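Local coordinates for StiE protein (Stigmatella aurantiaca, PDB 6ECX) that binds S-adenosylmethionine as the O-methyltransferase domain of a modular polyketide synthase and probably methylates an oxygen of the polyketide intermediate, at residues T209-T213 with R214-N218; I169-K172 with D173-F176. All coordinates share one frame; numbering follows the deposited sequence.

Contact 1 (T209-T213 with R214-N218); sequences TFSST and REQWN
The carboxamide of Gln216, in the first turn of a helix, reaches back over the preceding loop and uses both its ends on backbone groups there. Its OE1 takes two peptide N-H groups: Ser211 N lies 2.7 Å from OE1, tilted out of the carbonyl plane, whereas the N-H of Thr213 points straight at Gln216 OE1 (N-H...O 177°), in that plane and on a lone pair. The other end, NE2, donates to Thr209 O at 3.1 Å, the acceptor lying in the amide plane. Three hydrogen bonds from the amide to backbone groups leave it little freedom to turn. The chain gets there because CG stands anti to the carbonyl carbon and runs extended beyond it. This is the capping box of helix 214-222: Thr213 at the N-cap accepts from Gln216 N through OG1 (3.2 Å), while the glutamine side chain returns to Thr213 N. The first helical bond, Trp217 N to Thr213 O, is 3.0 Å. The Phe210 ring turns one face to the amide, planes 18° apart, with OE1 over its rim, and the two side chains run past each other in opposite directions, CE1 3.4 Å from Gln216 CB. At its far end Phe210 presents an edge to Trp217 in a T-shaped pair, CZ standing over the centre of the indole face with the planes at 82°. Trp217 NE1 donates to Phe194 O.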
loop_
_atom_site.group_PDB
_atom_site.type_symbol
_atom_site.label_atom_id
_atom_site.label_comp_id
_atom_site.label_asym_id
_atom_site.label_seq_id
_atom_site.Cartn_x
_atom_site.Cartn_y
_atom_site.Cartn_z
ATOM N N THR A 209 -10.390 3.738 -19.487
ATOM C CA THR A 209 -10.542 2.917 -18.290
ATOM C C THR A 209 -9.202 2.361 -17.805
ATOM O O THR A 209 -8.615 1.497 -18.462
ATOM C CB THR A 209 -11.500 1.736 -18.539
ATOM O OG1 THR A 209 -12.705 2.210 -19.156
ATOM C CG2 THR A 209 -11.841 1.040 -17.227
ATOM N N PHE A 210 -8.722 2.847 -16.657
ATOM C CA PHE A 210 -7.479 2.332 -16.090
ATOM C C PHE A 210 -7.677 0.903 -15.599
ATOM O O PHE A 210 -8.573 0.626 -14.792
ATOM C CB PHE A 210 -6.987 3.218 -14.941
ATOM C CG PHE A 210 -5.624 2.830 -14.419
ATOM C CD1 PHE A 210 -4.480 3.230 -15.078
ATOM C CD2 PHE A 210 -5.491 2.061 -13.272
ATOM C CE1 PHE A 210 -3.215 2.877 -14.595
ATOM C CE2 PHE A 210 -4.230 1.708 -12.786
ATOM C CZ PHE A 210 -3.096 2.108 -13.454
ATOM N N SER A 211 -6.832 -0.003 -16.089
ATOM C CA SER A 211 -6.929 -1.427 -15.798
ATOM C C SER A 211 -5.732 -1.947 -15.014
ATOM O O SER A 211 -5.602 -3.164 -14.840
ATOM C CB SER A 211 -7.075 -2.219 -17.101
ATOM O OG SER A 211 -8.122 -1.697 -17.901
ATOM N N SER A 212 -4.841 -1.054 -14.569
ATOM C CA SER A 212 -3.698 -1.412 -13.726
ATOM C C SER A 212 -2.699 -2.313 -14.446
ATOM O O SER A 212 -1.984 -3.077 -13.805
ATOM C CB SER A 212 -4.150 -2.071 -12.417
ATOM O OG SER A 212 -5.121 -1.292 -11.741
ATOM N N THR A 213 -2.632 -2.246 -15.775
ATOM C CA THR A 213 -1.646 -3.050 -16.480
ATOM C C THR A 213 -0.245 -2.455 -16.300
ATOM O O THR A 213 -0.064 -1.320 -15.845
ATOM C CB THR A 213 -1.984 -3.157 -17.975
ATOM O OG1 THR A 213 -1.978 -1.848 -18.555
ATOM C CG2 THR A 213 -3.364 -3.800 -18.198
ATOM N N ARG A 214 0.768 -3.252 -16.644
ATOM C CA ARG A 214 2.133 -2.729 -16.667
ATOM C C ARG A 214 2.223 -1.471 -17.527
ATOM O O ARG A 214 2.772 -0.447 -17.106
ATOM C CB ARG A 214 3.091 -3.797 -17.193
ATOM C CG ARG A 214 3.387 -4.930 -16.249
ATOM C CD ARG A 214 3.953 -6.126 -17.030
ATOM N NE ARG A 214 4.615 -7.057 -16.123
ATOM C CZ ARG A 214 3.986 -8.011 -15.446
ATOM N NH1 ARG A 214 2.675 -8.176 -15.595
ATOM N NH2 ARG A 214 4.670 -8.807 -14.635
ATOM N N GLU A 215 1.668 -1.529 -18.744
ATOM C CA GLU A 215 1.777 -0.399 -19.658
ATOM C C GLU A 215 1.080 0.830 -19.103
ATOM O O GLU A 215 1.548 1.956 -19.292
ATOM C CB GLU A 215 1.195 -0.775 -21.021
ATOM C CG GLU A 215 1.151 0.376 -22.001
ATOM C CD GLU A 215 1.018 -0.100 -23.433
ATOM O OE1 GLU A 215 1.810 0.352 -24.292
ATOM O OE2 GLU A 215 0.131 -0.941 -23.689
ATOM N N GLN A 216 -0.024 0.629 -18.389
ATOM C CA GLN A 216 -0.755 1.761 -17.839
ATOM C C GLN A 216 -0.000 2.396 -16.686
ATOM O O GLN A 216 0.141 3.623 -16.641
ATOM C CB GLN A 216 -2.148 1.317 -17.413
ATOM C CG GLN A 216 -3.078 1.175 -18.591
ATOM C CD GLN A 216 -4.420 0.629 -18.173
ATOM O OE1 GLN A 216 -4.493 -0.326 -17.403
ATOM N NE2 GLN A 216 -5.493 1.236 -18.669
ATOM N N TRP A 217 0.517 1.584 -15.754
ATOM C CA TRP A 217 1.409 2.120 -14.723
ATOM C C TRP A 217 2.608 2.829 -15.344
ATOM O O TRP A 217 3.009 3.904 -14.889
ATOM C CB TRP A 217 1.920 1.016 -13.795
ATOM C CG TRP A 217 0.926 0.484 -12.776
ATOM C CD1 TRP A 217 0.448 -0.791 -12.693
ATOM C CD2 TRP A 217 0.323 1.206 -11.692
ATOM N NE1 TRP A 217 -0.420 -0.912 -11.630
ATOM C CE2 TRP A 217 -0.522 0.299 -11.005
ATOM C CE3 TRP A 217 0.400 2.527 -11.243
ATOM C CZ2 TRP A 217 -1.279 0.676 -9.891
ATOM C CZ3 TRP A 217 -0.354 2.901 -10.130
ATOM C CH2 TRP A 217 -1.182 1.976 -9.470
ATOM N N ASN A 218 3.226 2.203 -16.351
ATOM C CA ASN A 218 4.376 2.796 -17.029
ATOM C C ASN A 218 4.040 4.178 -17.592
ATOM O O ASN A 218 4.818 5.124 -17.438
ATOM C CB ASN A 218 4.866 1.854 -18.140
ATOM C CG ASN A 218 6.238 2.253 -18.663
ATOM O OD1 ASN A 218 6.765 3.274 -18.240
ATOM N ND2 ASN A 218 6.816 1.454 -19.564
#

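Contact 2 (I169-K172 with D173-F176); sequences IPDK and DALF. With SAM (S-adenosylmethionine), chain B.
Ile169 lines the S-adenosylmethionine pocket of this Rossmann-like methyltransferase domain, its CG1 3.4 Å from the adenine amino nitrogen N6. The end of the same side chain meets the following helix, 172-181, with CD1 3.9 Å from Leu175 CD2. Leu175 in turn touches Ser148, another residue of the cofactor site. Behind Ile169, Lys172 bends at chi2 and chi4 to bring NZ back to Ile169 O at 2.6 Å, from above the carbonyl plane; this ties the start of the helix to the residue that faces the cofactor. The backbone makes an inverse gamma turn centred on Asp171, and the regular helical bonds follow, Leu175 N to Asp171 O and Phe176 N to Lys172 O. Farther from the cofactor, Asp171 is the N-cap: with CG anti to the backbone N (chi1 -164°), its carboxylate swings over the helix start, and Ala174 N donates to Asp171 OD1 at 3.2 Å, from above the carboxylate plane. A water donates to OD1 and accepts from Asp173 N, so the cap reaches a second helical N-H indirectly. The methyl of Ala174 packs against the same carboxylate, CB 3.4 Å from Asp171 OD2.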
loop_
_atom_site.group_PDB
_atom_site.type_symbol
_atom_site.label_atom_id
_atom_site.label_comp_id
_atom_site.label_asym_id
_atom_site.label_seq_id
_atom_site.Cartn_x
_atom_site.Cartn_y
_atom_site.Cartn_z
ATOM N N ILE A 169 -7.872 5.624 -6.514
ATOM C CA ILE A 169 -7.987 7.013 -6.936
ATOM C C ILE A 169 -8.244 7.021 -8.440
ATOM O O ILE A 169 -7.367 6.622 -9.223
ATOM C CB ILE A 169 -6.733 7.819 -6.565
ATOM C CG1 ILE A 169 -6.624 7.909 -5.039
ATOM C CG2 ILE A 169 -6.789 9.204 -7.188
ATOM C CD1 ILE A 169 -5.407 8.664 -4.508
ATOM N N PRO A 170 -9.433 7.452 -8.895
ATOM C CA PRO A 170 -9.754 7.366 -10.324
ATOM C C PRO A 170 -8.835 8.217 -11.187
ATOM O O PRO A 170 -8.346 7.760 -12.230
ATOM C CB PRO A 170 -11.208 7.863 -10.396
ATOM C CG PRO A 170 -11.732 7.767 -8.996
ATOM C CD PRO A 170 -10.545 7.996 -8.102
ATOM N N ASP A 171 -8.600 9.462 -10.770
ATOM C CA ASP A 171 -7.817 10.387 -11.586
ATOM C C ASP A 171 -6.340 10.158 -11.274
ATOM O O ASP A 171 -5.713 10.869 -10.485
ATOM C CB ASP A 171 -8.247 11.830 -11.344
ATOM C CG ASP A 171 -7.758 12.775 -12.435
ATOM O OD1 ASP A 171 -6.901 12.365 -13.247
ATOM O OD2 ASP A 171 -8.219 13.935 -12.480
ATOM N N LYS A 172 -5.780 9.124 -11.911
ATOM C CA LYS A 172 -4.370 8.789 -11.657
ATOM C C LYS A 172 -3.428 9.823 -12.270
ATOM O O LYS A 172 -2.358 10.096 -11.712
ATOM C CB LYS A 172 -4.042 7.399 -12.221
ATOM C CG LYS A 172 -5.018 6.279 -11.854
ATOM C CD LYS A 172 -4.561 5.536 -10.615
ATOM C CE LYS A 172 -5.253 4.186 -10.502
ATOM N NZ LYS A 172 -6.724 4.286 -10.279
ATOM N N ASP A 173 -3.793 10.374 -13.431
ATOM C CA ASP A 173 -3.017 11.450 -14.039
ATOM C C ASP A 173 -2.830 12.604 -13.070
ATOM O O ASP A 173 -1.716 13.099 -12.874
ATOM C CB ASP A 173 -3.710 11.941 -15.312
ATOM C CG ASP A 173 -3.821 10.862 -16.370
ATOM O OD1 ASP A 173 -2.968 9.957 -16.376
ATOM O OD2 ASP A 173 -4.759 10.920 -17.194
ATOM N N ALA A 174 -3.921 13.047 -12.447
ATOM C CA ALA A 174 -3.822 14.124 -11.468
ATOM C C ALA A 174 -3.006 13.692 -10.258
ATOM O O ALA A 174 -2.171 14.454 -9.752
ATOM C CB ALA A 174 -5.225 14.582 -11.054
ATOM N N LEU A 175 -3.213 12.466 -9.786
ATOM C CA LEU A 175 -2.436 11.983 -8.649
ATOM C C LEU A 175 -0.929 12.007 -8.950
ATOM O O LEU A 175 -0.131 12.527 -8.165
ATOM C CB LEU A 175 -2.891 10.572 -8.280
ATOM C CG LEU A 175 -2.037 9.865 -7.219
ATOM C CD1 LEU A 175 -2.067 10.620 -5.889
ATOM C CD2 LEU A 175 -2.461 8.407 -7.057
ATOM N N PHE A 176 -0.525 11.478 -10.094
ATOM C CA PHE A 176 0.913 11.362 -10.339
ATOM C C PHE A 176 1.534 12.693 -10.745
ATOM O O PHE A 176 2.723 12.902 -10.504
ATOM C CB PHE A 176 1.183 10.248 -11.357
ATOM C CG PHE A 176 1.244 8.893 -10.710
ATOM C CD1 PHE A 176 0.078 8.181 -10.449
ATOM C CD2 PHE A 176 2.444 8.377 -10.253
ATOM C CE1 PHE A 176 0.123 6.966 -9.801
ATOM C CE2 PHE A 176 2.483 7.149 -9.596
ATOM C CZ PHE A 176 1.326 6.454 -9.365
HETATM N N SAM B . -1.852 3.401 3.694
HETATM C CA SAM B . -2.649 3.050 4.862
HETATM C C SAM B . -2.211 1.709 5.435
HETATM O O SAM B . -1.474 0.987 4.770
HETATM O OXT SAM B . -2.564 1.320 6.553
HETATM C CB SAM B . -4.123 3.013 4.496
HETATM C CG SAM B . -4.451 2.175 3.267
HETATM S SD SAM B . -6.247 2.044 3.063
HETATM C CE SAM B . -6.385 0.414 2.285
HETATM C "C5'" SAM B . -6.588 3.251 1.757
HETATM C "C4'" SAM B . -6.430 4.698 2.232
HETATM O "O4'" SAM B . -6.404 5.621 1.154
HETATM C "C3'" SAM B . -7.526 5.198 3.167
HETATM O "O3'" SAM B . -6.860 5.861 4.227
HETATM C "C2'" SAM B . -8.295 6.230 2.351
HETATM O "O2'" SAM B . -8.851 7.282 3.114
HETATM C "C1'" SAM B . -7.184 6.763 1.458
HETATM N N9 SAM B . -7.615 7.418 0.207
HETATM C C8 SAM B . -8.395 6.863 -0.777
HETATM N N7 SAM B . -8.531 7.769 -1.780
HETATM C C5 SAM B . -7.861 8.896 -1.451
HETATM C C6 SAM B . -7.675 10.105 -2.096
HETATM N N6 SAM B . -8.220 10.336 -3.290
HETATM N N1 SAM B . -6.911 11.096 -1.500
HETATM C C2 SAM B . -6.328 10.880 -0.273
HETATM N N3 SAM B . -6.518 9.669 0.359
HETATM C C4 SAM B . -7.273 8.690 -0.206
HETATM O O HOH W 1 -6.440 10.155 -14.902
#

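In the fold
Contact 2 comes first along the chain, after strand 157-163, and contact 1 follows beyond strand 187-196; each is the N-terminal start of a helix, 172-181 and 214-222 respectively. Their centres are 12 Å apart, on the same side of the chain's centre. They touch directly: Phe210 CD2 lies 3.5 Å from Lys172 CE, and Trp217 CZ3 lies 4.0 Å from Phe176 CZ. Phe176 and Trp217 also both pack on Met191 of strand 187-196, so the two helices share one patch of the mixed sheet. Contact 2 borders the cofactor, whereas the Trp217 side chain stays about 12 Å from it, so contact 1 lies farther from the cofactor than contact 2.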